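Local coordinates for hypothetical protein, similar to alpha-acetolactate decarboxylase (Staphylococcus aureus subsp. aureus, PDB 1XV2) that probably catalyses, as a zinc-binding relative of alpha-acetolactate decarboxylase, the decarboxylation of acetolactate to acetoin, at residues F82-F88 / V199-N204; P89-Q95 / D192-V198; I154-G160 / H176-D182. The contacts are given in a common frame with arbitrary orientation. Residue numbers count along the deposited sequence, not the author numbering.

Interaction 1: residues F82-F88 / V199-N204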
loop_
_atom_site.group_PDB
_atom_site.type_symbol
_atom_site.label_atom_id
_atom_site.label_comp_id
_atom_site.label_asym_id
_atom_site.label_seq_id
_atom_site.Cartn_x
_atom_site.Cartn_y
_atom_site.Cartn_z
ATOM N N PHE A 82 11.793 6.574 -14.203
ATOM C CA PHE A 82 12.202 5.342 -14.861
ATOM C C PHE A 82 13.697 5.151 -15.061
ATOM O O PHE A 82 14.345 5.899 -15.786
ATOM C CB PHE A 82 11.494 5.200 -16.209
ATOM C CG PHE A 82 11.528 3.803 -16.756
ATOM C CD1 PHE A 82 10.945 2.757 -16.048
ATOM C CD2 PHE A 82 12.156 3.525 -17.967
ATOM C CE1 PHE A 82 10.987 1.451 -16.536
ATOM C CE2 PHE A 82 12.204 2.223 -18.464
ATOM C CZ PHE A 82 11.618 1.184 -17.745
ATOM N N LYS A 83 14.220 4.122 -14.406
ATOM C CA LYS A 83 15.625 3.745 -14.487
ATOM C C LYS A 83 15.622 2.241 -14.778
ATOM O O LYS A 83 15.575 1.419 -13.860
ATOM C CB LYS A 83 16.322 4.036 -13.153
ATOM C CG LYS A 83 17.739 3.495 -13.039
ATOM C CD LYS A 83 18.685 4.157 -14.026
ATOM C CE LYS A 83 20.065 3.518 -13.960
ATOM N NZ LYS A 83 20.008 2.072 -14.327
ATOM N N ALA A 84 15.653 1.892 -16.061
ATOM C CA ALA A 84 15.629 0.494 -16.484
ATOM C C ALA A 84 16.755 -0.332 -15.883
ATOM O O ALA A 84 17.929 0.003 -16.030
ATOM C CB ALA A 84 15.682 0.409 -18.006
ATOM N N SER A 85 16.394 -1.415 -15.203
ATOM C CA SER A 85 17.395 -2.288 -14.607
ATOM C C SER A 85 17.631 -3.487 -15.522
ATOM O O SER A 85 18.569 -4.260 -15.324
ATOM C CB SER A 85 16.947 -2.753 -13.221
ATOM O OG SER A 85 15.648 -3.305 -13.263
ATOM N N LYS A 86 16.775 -3.628 -16.530
ATOM C CA LYS A 86 16.892 -4.715 -17.491
ATOM C C LYS A 86 16.242 -4.324 -18.814
ATOM O O LYS A 86 15.182 -3.697 -18.834
ATOM C CB LYS A 86 16.242 -5.994 -16.945
ATOM C CG LYS A 86 16.357 -7.181 -17.895
ATOM C CD LYS A 86 15.808 -8.466 -17.292
ATOM C CE LYS A 86 16.716 -9.015 -16.202
ATOM N NZ LYS A 86 16.186 -10.292 -15.629
ATOM N N THR A 87 16.893 -4.692 -19.913
ATOM C CA THR A 87 16.400 -4.393 -21.250
ATOM C C THR A 87 16.501 -5.656 -22.096
ATOM O O THR A 87 17.414 -6.458 -21.901
ATOM C CB THR A 87 17.245 -3.285 -21.910
ATOM O OG1 THR A 87 17.254 -2.123 -21.071
ATOM C CG2 THR A 87 16.674 -2.913 -23.264
ATOM N N PHE A 88 15.564 -5.833 -23.028
ATOM C CA PHE A 88 15.560 -7.004 -23.903
ATOM C C PHE A 88 14.500 -6.886 -24.996
ATOM O O PHE A 88 13.429 -6.320 -24.779
ATOM C CB PHE A 88 15.330 -8.277 -23.081
ATOM C CG PHE A 88 13.992 -8.333 -22.400
ATOM C CD1 PHE A 88 12.871 -8.809 -23.074
ATOM C CD2 PHE A 88 13.852 -7.918 -21.081
ATOM C CE1 PHE A 88 11.629 -8.873 -22.440
ATOM C CE2 PHE A 88 12.616 -7.977 -20.438
ATOM C CZ PHE A 88 11.504 -8.455 -21.117
ATOM N N VAL A 199 11.302 -3.275 -27.905
ATOM C CA VAL A 199 12.332 -3.403 -26.884
ATOM C C VAL A 199 11.591 -3.256 -25.557
ATOM O O VAL A 199 10.757 -2.364 -25.408
ATOM C CB VAL A 199 13.393 -2.283 -26.990
ATOM C CG1 VAL A 199 14.359 -2.362 -25.811
ATOM C CG2 VAL A 199 14.149 -2.408 -28.303
ATOM N N VAL A 200 11.880 -4.138 -24.610
ATOM C CA VAL A 200 11.229 -4.089 -23.310
ATOM C C VAL A 200 12.198 -3.663 -22.213
ATOM O O VAL A 200 13.285 -4.232 -22.074
ATOM C CB VAL A 200 10.639 -5.466 -22.918
ATOM C CG1 VAL A 200 9.954 -5.371 -21.561
ATOM C CG2 VAL A 200 9.654 -5.941 -23.984
ATOM N N GLU A 201 11.792 -2.663 -21.440
ATOM C CA GLU A 201 12.597 -2.168 -20.328
ATOM C C GLU A 201 11.818 -2.386 -19.036
ATOM O O GLU A 201 10.625 -2.078 -18.957
ATOM C CB GLU A 201 12.904 -0.680 -20.503
ATOM C CG GLU A 201 13.887 -0.385 -21.618
ATOM C CD GLU A 201 14.015 1.097 -21.894
ATOM O OE1 GLU A 201 13.043 1.694 -22.406
ATOM O OE2 GLU A 201 15.082 1.669 -21.597
ATOM N N ILE A 202 12.491 -2.924 -18.027
ATOM C CA ILE A 202 11.855 -3.186 -16.744
ATOM C C ILE A 202 12.612 -2.513 -15.606
ATOM O O ILE A 202 13.829 -2.314 -15.681
ATOM C CB ILE A 202 11.805 -4.699 -16.441
ATOM C CG1 ILE A 202 11.101 -5.442 -17.573
ATOM C CG2 ILE A 202 11.060 -4.945 -15.137
ATOM C CD1 ILE A 202 11.045 -6.946 -17.369
ATOM N N GLN A 203 11.879 -2.158 -14.556
ATOM C CA GLN A 203 12.464 -1.547 -13.371
ATOM C C GLN A 203 11.761 -2.144 -12.157
ATOM O O GLN A 203 10.536 -2.084 -12.052
ATOM C CB GLN A 203 12.275 -0.030 -13.381
ATOM C CG GLN A 203 12.904 0.652 -12.172
ATOM C CD GLN A 203 12.669 2.150 -12.138
ATOM O OE1 GLN A 203 13.221 2.853 -11.293
ATOM N NE2 GLN A 203 11.843 2.645 -13.054
ATOM N N ASN A 204 12.537 -2.732 -11.252
ATOM C CA ASN A 204 11.983 -3.340 -10.050
ATOM C C ASN A 204 12.034 -2.330 -8.904
ATOM O O ASN A 204 13.056 -1.685 -8.687
ATOM C CB ASN A 204 12.780 -4.598 -9.694
ATOM C CG ASN A 204 12.892 -5.561 -10.866
ATOM O OD1 ASN A 204 11.899 -6.138 -11.313
ATOM N ND2 ASN A 204 14.106 -5.729 -11.375
HETATM O O HOH W 1 17.426 0.427 -21.894
#

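Interaction 2: residues P89-Q95 / D192-V198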
loop_
_atom_site.group_PDB
_atom_site.type_symbol
_atom_site.label_atom_id
_atom_site.label_comp_id
_atom_site.label_asym_id
_atom_site.label_seq_id
_atom_site.Cartn_x
_atom_site.Cartn_y
_atom_site.Cartn_z
ATOM N N PRO A 89 14.793 -7.418 -26.193
ATOM C CA PRO A 89 13.848 -7.355 -27.311
ATOM C C PRO A 89 12.813 -8.476 -27.362
ATOM O O PRO A 89 12.943 -9.496 -26.686
ATOM C CB PRO A 89 14.768 -7.369 -28.527
ATOM C CG PRO A 89 15.852 -8.293 -28.089
ATOM C CD PRO A 89 16.122 -7.864 -26.655
ATOM N N LEU A 90 11.779 -8.260 -28.171
ATOM C CA LEU A 90 10.709 -9.232 -28.374
ATOM C C LEU A 90 10.130 -9.003 -29.759
ATOM O O LEU A 90 10.045 -7.863 -30.221
ATOM C CB LEU A 90 9.607 -9.074 -27.323
ATOM C CG LEU A 90 9.939 -9.467 -25.880
ATOM C CD1 LEU A 90 8.701 -9.285 -25.006
ATOM C CD2 LEU A 90 10.409 -10.912 -25.831
ATOM N N GLN A 91 9.734 -10.083 -30.425
ATOM C CA GLN A 91 9.173 -9.975 -31.764
ATOM C C GLN A 91 8.044 -10.968 -31.993
ATOM O O GLN A 91 8.049 -12.063 -31.434
ATOM C CB GLN A 91 10.256 -10.223 -32.817
ATOM C CG GLN A 91 11.450 -9.289 -32.741
ATOM C CD GLN A 91 12.518 -9.654 -33.754
ATOM O OE1 GLN A 91 13.038 -10.772 -33.747
ATOM N NE2 GLN A 91 12.847 -8.716 -34.635
ATOM N N GLN A 92 7.081 -10.566 -32.820
ATOM C CA GLN A 92 5.947 -11.412 -33.181
ATOM C C GLN A 92 5.375 -12.214 -32.010
ATOM O O GLN A 92 5.412 -13.445 -32.028
ATOM C CB GLN A 92 6.373 -12.382 -34.286
ATOM C CG GLN A 92 6.894 -11.716 -35.550
ATOM C CD GLN A 92 5.830 -10.894 -36.253
ATOM O OE1 GLN A 92 4.680 -11.318 -36.368
ATOM N NE2 GLN A 92 6.211 -9.719 -36.739
ATOM N N LEU A 93 4.844 -11.520 -31.006
ATOM C CA LEU A 93 4.263 -12.179 -29.835
ATOM C C LEU A 93 2.957 -11.528 -29.389
ATOM O O LEU A 93 2.744 -10.324 -29.572
ATOM C CB LEU A 93 5.248 -12.158 -28.663
ATOM C CG LEU A 93 6.574 -12.906 -28.808
ATOM C CD1 LEU A 93 7.377 -12.745 -27.524
ATOM C CD2 LEU A 93 6.318 -14.384 -29.100
ATOM N N SER A 94 2.093 -12.342 -28.791
ATOM C CA SER A 94 0.799 -11.891 -28.293
ATOM C C SER A 94 0.976 -11.175 -26.962
ATOM O O SER A 94 2.045 -11.241 -26.357
ATOM C CB SER A 94 -0.123 -13.091 -28.088
ATOM O OG SER A 94 0.416 -13.958 -27.107
ATOM N N GLN A 95 -0.076 -10.503 -26.504
ATOM C CA GLN A 95 -0.016 -9.801 -25.232
ATOM C C GLN A 95 0.325 -10.783 -24.107
ATOM O O GLN A 95 1.237 -10.534 -23.317
ATOM C CB GLN A 95 -1.349 -9.095 -24.945
ATOM C CG GLN A 95 -1.533 -8.712 -23.487
ATOM C CD GLN A 95 -2.682 -7.745 -23.266
ATOM O OE1 GLN A 95 -2.532 -6.534 -23.435
ATOM N NE2 GLN A 95 -3.840 -8.277 -22.892
ATOM N N ASP A 192 -5.495 -4.919 -25.157
ATOM C CA ASP A 192 -4.861 -6.024 -25.860
ATOM C C ASP A 192 -3.877 -5.470 -26.885
ATOM O O ASP A 192 -3.997 -4.316 -27.311
ATOM C CB ASP A 192 -5.938 -6.878 -26.546
ATOM C CG ASP A 192 -5.378 -8.121 -27.217
ATOM O OD1 ASP A 192 -4.353 -8.661 -26.748
ATOM O OD2 ASP A 192 -5.983 -8.572 -28.211
ATOM N N PHE A 193 -2.895 -6.286 -27.261
ATOM C CA PHE A 193 -1.905 -5.871 -28.244
ATOM C C PHE A 193 -1.055 -7.038 -28.732
ATOM O O PHE A 193 -1.015 -8.106 -28.117
ATOM C CB PHE A 193 -0.994 -4.781 -27.658
ATOM C CG PHE A 193 -0.059 -5.277 -26.595
ATOM C CD1 PHE A 193 1.253 -5.626 -26.909
ATOM C CD2 PHE A 193 -0.490 -5.414 -25.280
ATOM C CE1 PHE A 193 2.118 -6.104 -25.927
ATOM C CE2 PHE A 193 0.370 -5.892 -24.291
ATOM C CZ PHE A 193 1.676 -6.238 -24.615
ATOM N N GLU A 194 -0.386 -6.819 -29.857
ATOM C CA GLU A 194 0.497 -7.817 -30.439
ATOM C C GLU A 194 1.742 -7.082 -30.918
ATOM O O GLU A 194 1.655 -6.178 -31.752
ATOM C CB GLU A 194 -0.190 -8.522 -31.610
ATOM C CG GLU A 194 0.718 -9.473 -32.376
ATOM C CD GLU A 194 -0.039 -10.320 -33.387
ATOM O OE1 GLU A 194 -0.754 -9.738 -34.233
ATOM O OE2 GLU A 194 0.085 -11.565 -33.337
ATOM N N VAL A 195 2.898 -7.456 -30.382
ATOM C CA VAL A 195 4.143 -6.808 -30.768
ATOM C C VAL A 195 4.704 -7.335 -32.083
ATOM O O VAL A 195 4.601 -8.524 -32.382
ATOM C CB VAL A 195 5.227 -6.983 -29.684
ATOM C CG1 VAL A 195 4.775 -6.330 -28.386
ATOM C CG2 VAL A 195 5.516 -8.469 -29.470
ATOM N N ASP A 196 5.272 -6.436 -32.880
ATOM C CA ASP A 196 5.893 -6.827 -34.137
ATOM C C ASP A 196 7.373 -6.900 -33.802
ATOM O O ASP A 196 7.983 -7.967 -33.824
ATOM C CB ASP A 196 5.671 -5.773 -35.224
ATOM C CG ASP A 196 6.256 -6.191 -36.566
ATOM O OD1 ASP A 196 7.379 -6.738 -36.588
ATOM O OD2 ASP A 196 5.599 -5.969 -37.602
ATOM N N ASP A 197 7.939 -5.743 -33.475
ATOM C CA ASP A 197 9.342 -5.644 -33.105
ATOM C C ASP A 197 9.445 -4.535 -32.065
ATOM O O ASP A 197 9.183 -3.368 -32.366
ATOM C CB ASP A 197 10.196 -5.298 -34.325
ATOM C CG ASP A 197 11.675 -5.518 -34.078
ATOM O OD1 ASP A 197 12.197 -5.025 -33.055
ATOM O OD2 ASP A 197 12.319 -6.183 -34.913
ATOM N N VAL A 198 9.810 -4.903 -30.842
ATOM C CA VAL A 198 9.921 -3.931 -29.761
ATOM C C VAL A 198 11.071 -4.219 -28.812
ATOM O O VAL A 198 11.729 -5.255 -28.900
ATOM C CB VAL A 198 8.640 -3.901 -28.902
ATOM C CG1 VAL A 198 7.440 -3.517 -29.752
ATOM C CG2 VAL A 198 8.429 -5.263 -28.256
HETATM O O HOH W 2 2.651 -12.141 -34.846
HETATM O O HOH W 3 -3.004 -10.726 -27.902
#

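Interaction 3: residues I154-G160 / H176-D182. With ZN (zinc ion), chain E.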
loop_
_atom_site.group_PDB
_atom_site.type_symbol
_atom_site.label_atom_id
_atom_site.label_comp_id
_atom_site.label_asym_id
_atom_site.label_seq_id
_atom_site.Cartn_x
_atom_site.Cartn_y
_atom_site.Cartn_z
ATOM N N ILE A 154 1.400 -0.109 -35.860
ATOM C CA ILE A 154 1.586 1.242 -35.360
ATOM C C ILE A 154 2.844 1.296 -34.500
ATOM O O ILE A 154 3.177 0.335 -33.801
ATOM C CB ILE A 154 0.357 1.672 -34.520
ATOM C CG1 ILE A 154 0.446 3.152 -34.154
ATOM C CG2 ILE A 154 0.266 0.818 -33.265
ATOM C CD1 ILE A 154 -0.817 3.683 -33.498
ATOM N N ARG A 155 3.544 2.421 -34.559
ATOM C CA ARG A 155 4.756 2.595 -33.779
ATOM C C ARG A 155 4.464 3.518 -32.595
ATOM O O ARG A 155 3.889 4.599 -32.756
ATOM C CB ARG A 155 5.863 3.177 -34.664
ATOM C CG ARG A 155 7.232 3.219 -34.016
ATOM C CD ARG A 155 8.279 3.676 -35.018
ATOM N NE ARG A 155 9.540 4.031 -34.373
ATOM C CZ ARG A 155 10.561 4.612 -34.997
ATOM N NH1 ARG A 155 10.473 4.905 -36.289
ATOM N NH2 ARG A 155 11.669 4.909 -34.327
ATOM N N GLY A 156 4.848 3.075 -31.403
ATOM C CA GLY A 156 4.611 3.866 -30.212
ATOM C C GLY A 156 5.228 3.230 -28.985
ATOM O O GLY A 156 6.122 2.388 -29.089
ATOM N N ALA A 157 4.745 3.626 -27.813
ATOM C CA ALA A 157 5.275 3.091 -26.572
ATOM C C ALA A 157 4.186 2.764 -25.569
ATOM O O ALA A 157 3.203 3.495 -25.433
ATOM C CB ALA A 157 6.258 4.086 -25.957
ATOM N N ILE A 158 4.372 1.646 -24.879
ATOM C CA ILE A 158 3.453 1.216 -23.840
ATOM C C ILE A 158 4.198 1.443 -22.536
ATOM O O ILE A 158 5.373 1.099 -22.426
ATOM C CB ILE A 158 3.137 -0.296 -23.912
ATOM C CG1 ILE A 158 2.275 -0.615 -25.136
ATOM C CG2 ILE A 158 2.450 -0.736 -22.626
ATOM C CD1 ILE A 158 1.941 -2.093 -25.269
ATOM N N VAL A 159 3.525 2.028 -21.557
ATOM C CA VAL A 159 4.135 2.250 -20.254
ATOM C C VAL A 159 3.116 1.794 -19.228
ATOM O O VAL A 159 1.908 1.899 -19.450
ATOM C CB VAL A 159 4.492 3.743 -20.007
ATOM C CG1 VAL A 159 5.462 4.227 -21.074
ATOM C CG2 VAL A 159 3.236 4.599 -19.989
ATOM N N GLY A 160 3.599 1.265 -18.115
ATOM C CA GLY A 160 2.692 0.800 -17.090
ATOM C C GLY A 160 3.403 0.242 -15.883
ATOM O O GLY A 160 4.619 0.387 -15.736
ATOM N N HIS A 176 -0.858 -2.967 -15.584
ATOM C CA HIS A 176 -1.733 -1.845 -15.885
ATOM C C HIS A 176 -0.884 -0.995 -16.814
ATOM O O HIS A 176 0.114 -0.406 -16.393
ATOM C CB HIS A 176 -2.108 -1.074 -14.616
ATOM C CG HIS A 176 -3.082 0.039 -14.856
ATOM N ND1 HIS A 176 -3.636 0.778 -13.834
ATOM C CD2 HIS A 176 -3.586 0.549 -16.005
ATOM C CE1 HIS A 176 -4.438 1.697 -14.342
ATOM N NE2 HIS A 176 -4.424 1.579 -15.657
ATOM N N ILE A 177 -1.274 -0.950 -18.084
ATOM C CA ILE A 177 -0.507 -0.230 -19.088
ATOM C C ILE A 177 -1.313 0.664 -20.015
ATOM O O ILE A 177 -2.453 0.355 -20.369
ATOM C CB ILE A 177 0.265 -1.223 -19.977
ATOM C CG1 ILE A 177 -0.689 -2.317 -20.466
ATOM C CG2 ILE A 177 1.421 -1.840 -19.202
ATOM C CD1 ILE A 177 -0.089 -3.254 -21.497
ATOM N N HIS A 178 -0.694 1.767 -20.415
ATOM C CA HIS A 178 -1.303 2.720 -21.334
ATOM C C HIS A 178 -0.385 2.813 -22.544
ATOM O O HIS A 178 0.794 2.472 -22.458
ATOM C CB HIS A 178 -1.438 4.104 -20.691
ATOM C CG HIS A 178 -2.536 4.199 -19.677
ATOM N ND1 HIS A 178 -2.870 5.384 -19.053
ATOM C CD2 HIS A 178 -3.379 3.264 -19.181
ATOM C CE1 HIS A 178 -3.872 5.172 -18.218
ATOM N NE2 HIS A 178 -4.199 3.895 -18.277
ATOM N N PHE A 179 -0.927 3.284 -23.662
ATOM C CA PHE A 179 -0.161 3.409 -24.895
ATOM C C PHE A 179 -0.252 4.812 -25.489
ATOM O O PHE A 179 -1.249 5.511 -25.316
ATOM C CB PHE A 179 -0.679 2.395 -25.922
ATOM C CG PHE A 179 -0.008 2.486 -27.266
ATOM C CD1 PHE A 179 1.251 1.930 -27.471
ATOM C CD2 PHE A 179 -0.638 3.129 -28.329
ATOM C CE1 PHE A 179 1.876 2.009 -28.720
ATOM C CE2 PHE A 179 -0.025 3.215 -29.580
ATOM C CZ PHE A 179 1.237 2.651 -29.775
ATOM N N ALA A 180 0.806 5.208 -26.188
ATOM C CA ALA A 180 0.871 6.495 -26.872
ATOM C C ALA A 180 1.710 6.268 -28.123
ATOM O O ALA A 180 2.860 5.832 -28.037
ATOM C CB ALA A 180 1.519 7.563 -25.982
ATOM N N ASP A 181 1.130 6.551 -29.285
ATOM C CA ASP A 181 1.841 6.357 -30.540
ATOM C C ASP A 181 2.811 7.506 -30.799
ATOM O O ASP A 181 2.623 8.618 -30.301
ATOM C CB ASP A 181 0.842 6.202 -31.699
ATOM C CG ASP A 181 0.258 7.528 -32.171
ATOM O OD1 ASP A 181 0.073 8.449 -31.341
ATOM O OD2 ASP A 181 -0.036 7.635 -33.385
ATOM N N ASP A 182 3.860 7.215 -31.564
ATOM C CA ASP A 182 4.883 8.200 -31.902
ATOM C C ASP A 182 4.292 9.490 -32.449
ATOM O O ASP A 182 4.787 10.575 -32.151
ATOM C CB ASP A 182 5.863 7.604 -32.913
ATOM C CG ASP A 182 6.901 6.706 -32.259
ATOM O OD1 ASP A 182 6.575 6.052 -31.244
ATOM O OD2 ASP A 182 8.042 6.646 -32.764
HETATM ZN ZN ZN E . -5.733 2.821 -17.022
HETATM O O HOH W 4 3.031 6.686 -34.689
HETATM O O HOH W 5 -7.807 4.009 -17.452
HETATM O O HOH W 6 -7.591 2.523 -15.365
HETATM O O HOH W 7 -6.458 4.615 -15.474
#

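Interaction 1: residues F82-F88 / V199-N204
Phe88 lays one face of its ring over Val200: Val200 CB sits 3.8 Å from the ring centroid and 22° off its normal, a CH-pi contact, while at the ring edge Phe88 CE2 meets Ile202 CD1 at 3.6 Å. These three lie on the face of an antiparallel sheet that helix 95-105 packs against, Val200 and Ile202 both touching Ile102. The strands 86-88 and 199-204 run at 166° with their axes 4.8 Å apart. Phe88 and Val200 form a hydrogen-bonded pair, Val200 N to Phe88 O at 2.7 Å and Phe88 N to Val200 O at 2.9 Å. Two pairs further on, a classic beta bulge interrupts the ladder: Ser85 and Lys86 both face Ile202, whose O accepts Ser85 N at 2.8 Å, Ser85 OG at 3.2 Å and, weakly, Lys86 N at 3.3 Å, while Ile202 N bonds Lys86 O at 2.9 Å. In the loop ahead of the strand, Phe82 brings its ring edge to Glu201, CZ to CB 3.6 Å. On the sheet face opposite Phe88 and Val200, Thr87 and Glu201 form a non-hydrogen-bonded pair, linked by a water 2.7 Å from Thr87 OG1 that donates to Glu201 OE2 at 2.7 Å.

Interaction 2: residues P89-Q95 / D192-V198
Segments 89-95 and 192-198 run antiparallel and turn a corner together, the first at Gln92 and the second at Asp196 and Asp197. Before the corner, Leu90 and Val198 form a hydrogen-bonded pair, with Leu90 N to Val198 O at 3.1 Å and Val198 N to Leu90 O at 3.0 Å. At the corner Gln92 N donates to Asp196 O at 2.9 Å; beyond it Val195 N reaches Leu93 O at 3.0 Å, while the return bond from Leu93 N to Val195 O, at 3.3 Å, is weak. Gln92 and Leu93 both face Val195, which makes this a G1 beta bulge, and Gln92 takes the positive phi/psi of 41°/64° that goes with its first position. Opposite Thr120, on strand 120-127, Asp196 and Asp197 form a classic bulge. The face carrying Leu90 and Val195 packs on helix 95-105, both residues touching Val98, and Leu93 CB packs on Val195 CG2 at 3.8 Å. Ser94 is the helix N-cap, its OG accepting from Asp97 N. Next to it, Gln95 CB lies over one face of the Phe193 ring, 4.0 Å from the centroid and 26° off the normal, a CH-pi contact. On the exposed face Gln91 NE2 donates to Asp197 OD2 at 2.6 Å. Gln92 OE1, bonded to Lys122, also accepts at 2.7 Å from a water that binds Glu194 OE2 weakly at 3.0 Å.

Interaction 3: residues I154-G160 / H176-D182
The zinc ion is held by His176 NE2 at 2.3 Å and His178 NE2 at 2.2 Å, with three waters at 2.4 to 2.5 Å; His189 completes the protein ligands, consistent with the metal centre of an acetolactate decarboxylase. The two histidines are separated by one residue on the same strand, so both project to one side of it, and His178 ND1 is fixed by a hydrogen bond to Val49 O. At the far end of the contact Asp182 N donates to Arg155 O at 2.9 Å. Arg155 NE lies 3.4 Å from Asp182 OD2, a salt bridge by charge alone because the oxygen stands over the guanidinium face; Tyr118 OH hydrogen-bonds to both side chains. Between these ends runs an antiparallel beta hairpin, its strands 153° apart in direction with axes 4.5 Å apart. Ala157 pairs with Ala180 (Ala157 N to Ala180 O 2.9 Å, Ala180 N to Ala157 O 3.0 Å), and Val159 with His178 (Val159 N to His178 O 2.9 Å, His178 N to Val159 O 2.8 Å). Two glycines bring the chains unusually close, Gly156 CA to Asp181 CA 3.7 Å and Gly160 CA to Ile177 CA 3.9 Å; a CB on Gly156 would clash with Phe179 CZ, and one on Gly160 with Ile177 CG2. On the face away from His178, Ile158 CG2 touches Ile177 CB at 3.5 Å and Ile158 CG1 meets the Phe179 ring edge at CD1, 3.6 Å. Ile154 CD1 approaches the same ring at CE2, 4.0 Å, while Phe121 and Phe193 continue this apolar layer.

Overall arrangement
From the N terminus, strand 86-94 comes first and supplies one side of both interaction 1 and interaction 2; helix 95-105 follows it directly. Strand 154-163 and strand 174-181 then close the short hairpin of interaction 3. The chain goes on through strand 187-195, which closes interaction 2, and strand 198-204, which closes interaction 1. The contacts therefore nest without crossing: 3 inside 2 inside 1. All three belong to one curled antiparallel sheet. Interactions 1 and 2 touch through Val200 CG2 and Leu90 CD1 at 3.6 Å, whereas Phe193 CE2 meets Ile177 CD1 at 3.9 Å, joining interaction 2 to the zinc-bearing hairpin.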